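Local coordinates for protein AIR2 (Saccharomyces cerevisiae, PDB 3NYB) that pairs with a poly(A) RNA polymerase in the core of the TRAMP RNA surveillance complex, probably contributing zinc knuckles for RNA binding, at residues 50-54 against 55-59. Residues are numbered along the deposited sequence; the frame is centred on the assembly and turned at random.
With ZN (zinc ion), chain D.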
ATOM      1  N   TYR B  50       3.204  -3.659  18.999  1.00 58.72           N
ATOM      2  CA  TYR B  50       2.106  -3.945  18.093  1.00 55.66           C
ATOM      3  C   TYR B  50       0.989  -4.706  18.782  1.00 59.89           C
ATOM      4  O   TYR B  50      -0.113  -4.831  18.250  1.00 51.97           O
ATOM      5  CB  TYR B  50       2.602  -4.706  16.864  1.00 47.17           C
ATOM      6  CG  TYR B  50       3.169  -6.090  17.115  1.00 55.15           C
ATOM      7  CD1 TYR B  50       2.393  -7.098  17.672  1.00 55.39           C
ATOM      8  CD2 TYR B  50       4.469  -6.401  16.742  1.00 66.35           C
ATOM      9  CE1 TYR B  50       2.906  -8.367  17.874  1.00 60.22           C
ATOM     10  CE2 TYR B  50       4.991  -7.665  16.940  1.00 69.72           C
ATOM     11  CZ  TYR B  50       4.209  -8.645  17.506  1.00 67.15           C
ATOM     12  OH  TYR B  50       4.738  -9.902  17.699  1.00 63.76           O
ATOM     13  N   ASN B  51       1.290  -5.202  19.977  1.00 70.53           N
ATOM     14  CA  ASN B  51       0.362  -6.016  20.756  1.00 62.91           C
ATOM     15  C   ASN B  51      -0.520  -5.173  21.667  1.00 62.36           C
ATOM     16  O   ASN B  51      -1.735  -5.349  21.711  1.00 67.01           O
ATOM     17  CB  ASN B  51       1.135  -7.039  21.578  1.00 63.09           C
ATOM     18  CG  ASN B  51       0.233  -8.042  22.244  1.00 75.89           C
ATOM     19  OD1 ASN B  51       0.448  -8.420  23.394  1.00 89.49           O
ATOM     20  ND2 ASN B  51      -0.797  -8.470  21.529  1.00 64.92           N
ATOM     21  N   CYS B  52       0.108  -4.268  22.407  1.00 63.87           N
ATOM     22  CA  CYS B  52      -0.599  -3.241  23.155  1.00 62.11           C
ATOM     23  C   CYS B  52      -0.052  -1.922  22.638  1.00 78.55           C
ATOM     24  O   CYS B  52       1.140  -1.814  22.355  1.00 90.65           O
ATOM     25  CB  CYS B  52      -0.308  -3.365  24.645  1.00 53.47           C
ATOM     26  SG  CYS B  52       1.271  -2.630  25.112  1.00 75.19           S
ATOM     27  N   GLY B  53      -0.908  -0.920  22.504  1.00 78.78           N
ATOM     28  CA  GLY B  53      -0.471   0.344  21.942  1.00 72.80           C
ATOM     29  C   GLY B  53       0.567   1.048  22.794  1.00 74.04           C
ATOM     30  O   GLY B  53       0.771   2.251  22.663  1.00 72.25           O
ATOM     31  N   GLY B  54       1.230   0.293  23.665  1.00 77.56           N
ATOM     32  CA  GLY B  54       2.174   0.855  24.615  1.00 78.45           C
ATOM     33  C   GLY B  54       3.556   1.136  24.057  1.00 81.83           C
ATOM     34  O   GLY B  54       4.015   0.468  23.129  1.00 69.02           O
ATOM     35  N   LYS B  55       4.224   2.128  24.640  1.00 92.89           N
ATOM     36  CA  LYS B  55       5.557   2.537  24.198  1.00 84.26           C
ATOM     37  C   LYS B  55       6.651   1.956  25.085  1.00 85.99           C
ATOM     38  O   LYS B  55       6.401   1.590  26.231  1.00 96.72           O
ATOM     39  CB  LYS B  55       5.663   4.060  24.178  1.00 65.55           C
ATOM     40  CG  LYS B  55       5.453   4.703  25.526  1.00 71.29           C
ATOM     41  CD  LYS B  55       4.719   6.030  25.405  1.00 83.62           C
ATOM     42  CE  LYS B  55       5.430   6.990  24.473  1.00 88.56           C
ATOM     43  NZ  LYS B  55       4.702   8.285  24.407  1.00 88.73           N
ATOM     44  N   GLY B  56       7.863   1.867  24.541  1.00 81.40           N
ATOM     45  CA  GLY B  56       9.015   1.408  25.295  1.00 80.64           C
ATOM     46  C   GLY B  56       9.448  -0.021  25.023  1.00 81.96           C
ATOM     47  O   GLY B  56      10.477  -0.459  25.532  1.00 82.20           O
ATOM     48  N   HIS B  57       8.675  -0.753  24.227  1.00 83.08           N
ATOM     49  CA  HIS B  57       9.011  -2.140  23.912  1.00 79.10           C
ATOM     50  C   HIS B  57       8.320  -2.613  22.636  1.00 78.18           C
ATOM     51  O   HIS B  57       7.293  -2.064  22.235  1.00 76.50           O
ATOM     52  CB  HIS B  57       8.628  -3.055  25.076  1.00 75.67           C
ATOM     53  CG  HIS B  57       7.154  -3.173  25.290  1.00 78.44           C
ATOM     54  ND1 HIS B  57       6.410  -2.200  25.936  1.00 82.27           N
ATOM     55  CD2 HIS B  57       6.274  -4.140  24.946  1.00 78.26           C
ATOM     56  CE1 HIS B  57       5.149  -2.568  25.975  1.00 85.84           C
ATOM     57  NE2 HIS B  57       5.033  -3.744  25.378  1.00 84.38           N
ATOM     58  N   PHE B  58       8.881  -3.641  22.009  1.00 73.24           N
ATOM     59  CA  PHE B  58       8.307  -4.201  20.791  1.00 64.57           C
ATOM     60  C   PHE B  58       7.135  -5.137  21.061  1.00 78.08           C
ATOM     61  O   PHE B  58       7.101  -5.833  22.072  1.00 81.48           O
ATOM     62  CB  PHE B  58       9.370  -4.946  19.994  1.00 62.00           C
ATOM     63  CG  PHE B  58      10.412  -4.054  19.401  1.00 62.92           C
ATOM     64  CD1 PHE B  58      10.054  -3.017  18.557  1.00 65.72           C
ATOM     65  CD2 PHE B  58      11.752  -4.258  19.675  1.00 64.35           C
ATOM     66  CE1 PHE B  58      11.012  -2.191  18.003  1.00 61.99           C
ATOM     67  CE2 PHE B  58      12.715  -3.437  19.125  1.00 67.69           C
ATOM     68  CZ  PHE B  58      12.343  -2.401  18.284  1.00 64.36           C
ATOM     69  N   GLY B  59       6.186  -5.162  20.132  1.00 89.90           N
ATOM     70  CA  GLY B  59       5.012  -6.004  20.258  1.00 96.79           C
ATOM     71  C   GLY B  59       5.318  -7.482  20.393  1.00 94.35           C
ATOM     72  O   GLY B  59       4.476  -8.269  20.829  1.00 89.56           O
TER
HETATM   73 ZN    ZN D2148       2.778  -4.419  24.783  1.00 82.44          ZN
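Tyr50 lays one face of its ring over the backbone of Gly59, whose CA sits 3.5 Å from the ring centroid and only 9° off the ring normal, a CH-pi contact. The torsion about CA-CB (chi1 64°) tucks CG between the backbone N and the carbonyl carbon, bringing the flat ring over the chain; Gly59 C lies 3.3 Å from Tyr50 CZ. A glycine suits this place because a CB would point straight into the tyrosine ring. Asn51 closes the same end, its CB 3.6 Å from Gly59 O.

Midway round the turn, a zinc ion joins the two halves. Cys52 SG and His57 NE2 each bind it at 2.4 Å, and Cys49 and Cys62 are the other ligands of this CCHC zinc knuckle, the compact CX2CX4HX4C motif of retroviral nucleocapsid proteins. Cys52 supplies a soft thiolate-type ligand and His57 a ring nitrogen; the sulfur lies at the imidazole edge, 4.8 Å from its centroid, as expected of two ligands sharing one metal. Gly54 N may also give Cys52 SG a hydrogen bond, though a weak and doubtful one.

Towards Lys55 and Gly56 the packing thins. Lys55 leads its long chain away from residues 50-54 on an exposed corner, where a charged amine is well placed. Gly56 turns the chain with a positive phi (103°), easily adopted without a side chain. On the buried side, Tyr50 and Phe58 pack against Asn228 and Pro201 of the poly(A) RNA polymerase chain.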